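Local coordinates for protein soluble inorganic pyrophosphatase (Toxoplasma gondii, PDB 5WRT) that probably hydrolyses inorganic pyrophosphate to phosphate with the help of magnesium ions, at residues L46-V51 with V136-V141; G127-P132 with A159-D164. One frame throughout, in Å; residues are numbered along the deposited sequence.

Contact 1 is a buried strand pairing, its centre about 9 Å from that of the chain, whereas contact 2 lies further out, its centre at about 13 Å, and is partly buried. Strand 136-149 connects them: it pairs with 47-53 in contact 1 and with 152-161, which supplies one segment of contact 2. The two contacts also meet directly, with probable hydrogen bonds from Lys-140 N to Ile-160 O and from Glu-162 N to Pro-138 O. Their chemistry follows their place in the fold. Residues 46-51 and 136-141 join through direct backbone bonds and apolar packing, while residues 127-132 meet 159-164 through a carboxylate, a guanidinium and bound water.

Contact 1 (L46-V51 with V136-V141); sequences LFNMVV and VVPVKV
Asn-48 and Met-49 lie against Val-136 to Val-139 in an antiparallel strand pair that belongs to the mixed sheet of the type I pyrophosphatase fold, whose core is an OB-like barrel. The strands are strongly twisted, their local directions 129° apart. Two hydrogen-bonded pairs hold them. Phe-47 and Val-139 exchange both their backbone bonds, the shorter from Val-139 N to Phe-47 O at 2.6 Å, and Met-49 and Val-137 do the same, with 2.9 Å from Met-49 N to Val-137 O.

Asn-48 sits in the non-hydrogen-bonded pair with Pro-138. Its CB just reaches Val-136 CG1, and its CG approaches that same methyl to 3.8 Å. From there the amide splits: OD1 leans over the start of the proline, 3.5 Å from Pro-138 N, which has no hydrogen to offer, while ND2 turns outside the pair to a weak hydrogen bond with Pro-34 O. Next to this pair Leu-46 brings CD1 against Pro-138 CB.

The other face carries Phe-47, Met-49, Val-137 and Val-139. Met-49 has CG anti to its backbone N (chi1 159°), and its extended chain leads away from the partner strand to strand 115-125, where it packs on Val-123. Its CB remains beside Val-139 CG1 at 3.9 Å. The Phe-47 ring meets Val-141 CG2 obliquely through CD1, at 3.6 Å; Val-221 and Ala-217 of helix 214-232 cover this end. Past Val-50, strand 47-53 runs on to Glu-52, a magnesium-binding residue of this protein, although no ion is bound to it in this chain. Val-139 has CG1 anti to the carbonyl carbon (chi1 -58°), which leaves CG2 between backbone N and carbonyl carbon, 3.3 Å from Phe-47 O.

Contact 2 (G127-P132 with A159-D164); sequences GSEVLP and AIREGD
Asp-164 OD1 is gripped by two donors. Ser-128 N approaches Asp-164 OD1 nearly along its C-O axis at 3.2 Å. A bound water donates to OD1 from 2.8 Å. Gly-127, lacking a side chain, lets the same oxygen settle 3.3 Å from its CA. CG of Asp-164 is held anti to the backbone N (chi1 -177°), directed toward residues 127-128, and OD1 makes the contact; OD2 is engaged by Leu-166 N.

The water on OD1 also accepts from Glu-129 N. A second water donates to Glu-129 O at 2.9 Å and accepts a longer bond from Arg-161 NE, so that solvent bridges the loop to the arginine. Residues 127-132 belong to the loop between strands 115-125 and 136-149, which packs here against the end of strand 152-161. Asp-164 is placed by a type II beta turn from Arg-161 to Asp-164, closed by Asp-164 N bonding to Arg-161 O. Gly-163 takes the positive phi (104°) that the third position of such a turn demands.

The Arg-161 guanidinium lies between Glu-129 CD over one face and Asp-164 N over the other, both offset toward the rim. The carboxylate and guanidinium planes are only 18° apart, and Glu-129 OE2 is 4.0 Å from Arg-161 NH2, where the opposite charges probably attract although no N-H points at the oxygen. Closer to the strand, Leu-131 sets CD2 3.7 Å from Arg-161 CD and also packs on Val-137. Glu-125 OE2, from strand 115-125, takes hydrogen bonds from the backbone N of both Gly-127 and Arg-161, and Ile-160 CD1 rests 3.9 Å from Gly-127 CA.

Contact 1 (L46-V51 with V136-V141)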
loop_
_atom_site.group_PDB
_atom_site.type_symbol
_atom_site.label_atom_id
_atom_site.label_comp_id
_atom_site.label_asym_id
_atom_site.label_seq_id
_atom_site.Cartn_x
_atom_site.Cartn_y
_atom_site.Cartn_z
ATOM N N LEU A 46 5.966 27.971 -6.835
ATOM C CA LEU A 46 5.096 27.397 -5.821
ATOM C C LEU A 46 3.686 27.235 -6.365
ATOM O O LEU A 46 3.171 28.120 -7.057
ATOM C CB LEU A 46 5.068 28.269 -4.562
ATOM C CG LEU A 46 6.372 28.340 -3.768
ATOM C CD1 LEU A 46 6.178 29.137 -2.487
ATOM C CD2 LEU A 46 6.880 26.940 -3.460
ATOM N N PHE A 47 3.069 26.102 -6.050
ATOM C CA PHE A 47 1.668 25.852 -6.342
ATOM C C PHE A 47 0.952 25.666 -5.015
ATOM O O PHE A 47 1.515 25.093 -4.077
ATOM C CB PHE A 47 1.456 24.596 -7.200
ATOM C CG PHE A 47 2.224 24.585 -8.492
ATOM C CD1 PHE A 47 3.579 24.303 -8.508
ATOM C CD2 PHE A 47 1.580 24.830 -9.695
ATOM C CE1 PHE A 47 4.281 24.277 -9.698
ATOM C CE2 PHE A 47 2.276 24.807 -10.886
ATOM C CZ PHE A 47 3.629 24.529 -10.888
ATOM N N ASN A 48 -0.285 26.136 -4.929
ATOM C CA ASN A 48 -1.075 25.880 -3.736
ATOM C C ASN A 48 -1.711 24.501 -3.823
ATOM O O ASN A 48 -2.158 24.070 -4.889
ATOM C CB ASN A 48 -2.142 26.956 -3.536
ATOM C CG ASN A 48 -1.705 28.032 -2.559
ATOM O OD1 ASN A 48 -0.952 27.766 -1.620
ATOM N ND2 ASN A 48 -2.189 29.249 -2.764
ATOM N N MET A 49 -1.727 23.804 -2.693
ATOM C CA MET A 49 -2.330 22.485 -2.589
ATOM C C MET A 49 -3.438 22.533 -1.551
ATOM O O MET A 49 -3.216 22.985 -0.423
ATOM C CB MET A 49 -1.288 21.433 -2.203
ATOM C CG MET A 49 -1.881 20.169 -1.593
ATOM S SD MET A 49 -0.614 19.015 -1.027
ATOM C CE MET A 49 -1.604 17.559 -0.685
ATOM N N VAL A 50 -4.626 22.082 -1.937
ATOM C CA VAL A 50 -5.733 21.923 -1.003
ATOM C C VAL A 50 -5.655 20.501 -0.463
ATOM O O VAL A 50 -5.849 19.533 -1.204
ATOM C CB VAL A 50 -7.086 22.198 -1.671
ATOM C CG1 VAL A 50 -8.228 21.874 -0.716
ATOM C CG2 VAL A 50 -7.165 23.647 -2.131
ATOM N N VAL A 51 -5.361 20.373 0.826
ATOM C CA VAL A 51 -5.216 19.063 1.448
ATOM C C VAL A 51 -6.606 18.497 1.703
ATOM O O VAL A 51 -7.401 19.088 2.441
ATOM C CB VAL A 51 -4.407 19.155 2.749
ATOM C CG1 VAL A 51 -4.276 17.782 3.393
ATOM C CG2 VAL A 51 -3.040 19.763 2.479
ATOM N N VAL A 136 -4.369 24.589 3.226
ATOM C CA VAL A 136 -3.864 25.109 1.962
ATOM C C VAL A 136 -2.390 25.428 2.161
ATOM O O VAL A 136 -2.043 26.323 2.944
ATOM C CB VAL A 136 -4.639 26.350 1.498
ATOM C CG1 VAL A 136 -4.174 26.785 0.115
ATOM C CG2 VAL A 136 -6.128 26.064 1.502
ATOM N N VAL A 137 -1.523 24.705 1.459
ATOM C CA VAL A 137 -0.082 24.871 1.627
ATOM C C VAL A 137 0.583 25.086 0.273
ATOM O O VAL A 137 0.227 24.422 -0.712
ATOM C CB VAL A 137 0.536 23.668 2.361
ATOM C CG1 VAL A 137 0.012 23.590 3.786
ATOM C CG2 VAL A 137 0.245 22.375 1.620
ATOM N N PRO A 138 1.536 26.012 0.171
ATOM C CA PRO A 138 2.315 26.133 -1.067
ATOM C C PRO A 138 3.314 24.991 -1.173
ATOM O O PRO A 138 4.016 24.671 -0.211
ATOM C CB PRO A 138 3.021 27.490 -0.920
ATOM C CG PRO A 138 2.384 28.156 0.273
ATOM C CD PRO A 138 1.888 27.053 1.148
ATOM N N VAL A 139 3.377 24.380 -2.352
ATOM C CA VAL A 139 4.233 23.224 -2.571
ATOM C C VAL A 139 5.086 23.457 -3.809
ATOM O O VAL A 139 4.703 24.187 -4.729
ATOM C CB VAL A 139 3.416 21.917 -2.721
ATOM C CG1 VAL A 139 2.561 21.674 -1.487
ATOM C CG2 VAL A 139 2.555 21.964 -3.977
ATOM N N LYS A 140 6.256 22.827 -3.821
ATOM C CA LYS A 140 7.104 22.766 -5.002
ATOM C C LYS A 140 6.924 21.403 -5.652
ATOM O O LYS A 140 7.048 20.368 -4.986
ATOM C CB LYS A 140 8.571 23.006 -4.646
ATOM C CG LYS A 140 9.534 22.758 -5.794
ATOM C CD LYS A 140 10.935 23.239 -5.455
ATOM C CE LYS A 140 11.359 22.791 -4.067
ATOM N NZ LYS A 140 12.795 23.086 -3.804
ATOM N N VAL A 141 6.628 21.409 -6.944
ATOM C CA VAL A 141 6.330 20.184 -7.674
ATOM C C VAL A 141 7.631 19.464 -8.010
ATOM O O VAL A 141 8.584 20.075 -8.508
ATOM C CB VAL A 141 5.513 20.502 -8.934
ATOM C CG1 VAL A 141 5.656 19.407 -9.948
ATOM C CG2 VAL A 141 4.048 20.702 -8.566
#

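Contact 2 (G127-P132 with A159-D164)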
loop_
_atom_site.group_PDB
_atom_site.type_symbol
_atom_site.label_atom_id
_atom_site.label_comp_id
_atom_site.label_asym_id
_atom_site.label_seq_id
_atom_site.Cartn_x
_atom_site.Cartn_y
_atom_site.Cartn_z
ATOM N N GLY A 127 5.996 15.498 2.532
ATOM C CA GLY A 127 6.603 15.989 3.751
ATOM C C GLY A 127 6.254 15.143 4.963
ATOM O O GLY A 127 5.351 14.306 4.954
ATOM N N SER A 128 7.005 15.379 6.042
ATOM C CA SER A 128 6.866 14.569 7.247
ATOM C C SER A 128 5.657 14.966 8.088
ATOM O O SER A 128 5.048 14.103 8.728
ATOM C CB SER A 128 8.139 14.670 8.089
ATOM O OG SER A 128 8.106 13.757 9.172
ATOM N N GLU A 129 5.292 16.245 8.088
ATOM C CA GLU A 129 4.251 16.749 8.974
ATOM C C GLU A 129 2.860 16.415 8.444
ATOM O O GLU A 129 2.592 16.522 7.244
ATOM C CB GLU A 129 4.414 18.261 9.149
ATOM C CG GLU A 129 3.132 19.012 9.473
ATOM C CD GLU A 129 3.400 20.342 10.158
ATOM O OE1 GLU A 129 2.571 21.267 10.019
ATOM O OE2 GLU A 129 4.454 20.465 10.820
ATOM N N VAL A 130 1.974 16.007 9.353
ATOM C CA VAL A 130 0.579 15.749 9.011
ATOM C C VAL A 130 -0.153 17.075 8.854
ATOM O O VAL A 130 -0.135 17.920 9.756
ATOM C CB VAL A 130 -0.093 14.873 10.080
ATOM C CG1 VAL A 130 -1.522 14.548 9.673
ATOM C CG2 VAL A 130 0.706 13.599 10.296
ATOM N N LEU A 131 -0.810 17.257 7.700
ATOM C CA LEU A 131 -1.560 18.453 7.359
ATOM C C LEU A 131 -3.054 18.226 7.567
ATOM O O LEU A 131 -3.549 17.112 7.383
ATOM C CB LEU A 131 -1.299 18.850 5.903
ATOM C CG LEU A 131 0.172 19.080 5.555
ATOM C CD1 LEU A 131 0.342 19.370 4.073
ATOM C CD2 LEU A 131 0.742 20.209 6.401
ATOM N N PRO A 132 -3.802 19.255 7.955
ATOM C CA PRO A 132 -5.215 19.059 8.284
ATOM C C PRO A 132 -6.099 19.029 7.046
ATOM O O PRO A 132 -5.736 19.509 5.970
ATOM C CB PRO A 132 -5.534 20.277 9.155
ATOM C CG PRO A 132 -4.658 21.342 8.591
ATOM C CD PRO A 132 -3.377 20.649 8.179
ATOM N N ALA A 159 4.912 16.397 -4.742
ATOM C CA ALA A 159 5.298 17.748 -4.369
ATOM C C ALA A 159 5.818 17.753 -2.940
ATOM O O ALA A 159 5.612 16.803 -2.180
ATOM C CB ALA A 159 4.125 18.724 -4.519
ATOM N N ILE A 160 6.502 18.837 -2.581
ATOM C CA ILE A 160 7.041 19.012 -1.238
ATOM C C ILE A 160 6.568 20.353 -0.692
ATOM O O ILE A 160 6.617 21.372 -1.389
ATOM C CB ILE A 160 8.580 18.913 -1.209
ATOM C CG1 ILE A 160 9.100 19.146 0.211
ATOM C CG2 ILE A 160 9.219 19.885 -2.193
ATOM C CD1 ILE A 160 8.799 18.008 1.162
ATOM N N ARG A 161 6.097 20.335 0.550
ATOM C CA ARG A 161 5.563 21.522 1.203
ATOM C C ARG A 161 6.673 22.528 1.492
ATOM O O ARG A 161 7.736 22.162 2.000
ATOM C CB ARG A 161 4.869 21.097 2.496
ATOM C CG ARG A 161 4.265 22.194 3.327
ATOM C CD ARG A 161 3.612 21.593 4.566
ATOM N NE ARG A 161 4.599 21.046 5.495
ATOM C CZ ARG A 161 5.239 21.765 6.411
ATOM N NH1 ARG A 161 4.992 23.062 6.529
ATOM N NH2 ARG A 161 6.124 21.187 7.211
ATOM N N GLU A 162 6.434 23.797 1.160
ATOM C CA GLU A 162 7.358 24.841 1.579
ATOM C C GLU A 162 7.329 24.953 3.097
ATOM O O GLU A 162 6.257 25.038 3.705
ATOM C CB GLU A 162 7.015 26.183 0.931
ATOM C CG GLU A 162 7.835 27.347 1.491
ATOM C CD GLU A 162 7.458 28.690 0.895
ATOM O OE1 GLU A 162 8.339 29.341 0.292
ATOM O OE2 GLU A 162 6.287 29.102 1.036
ATOM N N GLY A 163 8.508 24.949 3.709
ATOM C CA GLY A 163 8.642 24.889 5.144
ATOM C C GLY A 163 9.047 23.529 5.673
ATOM O O GLY A 163 9.519 23.440 6.813
ATOM N N ASP A 164 8.870 22.476 4.883
ATOM C CA ASP A 164 9.437 21.185 5.240
ATOM C C ASP A 164 10.959 21.279 5.213
ATOM O O ASP A 164 11.521 21.975 4.361
ATOM C CB ASP A 164 8.955 20.096 4.282
ATOM C CG ASP A 164 9.462 18.717 4.662
ATOM O OD1 ASP A 164 8.720 17.969 5.336
ATOM O OD2 ASP A 164 10.606 18.381 4.292
HETATM O O HOH W 1 4.300 17.780 5.302
HETATM O O HOH W 2 6.315 18.851 6.557
#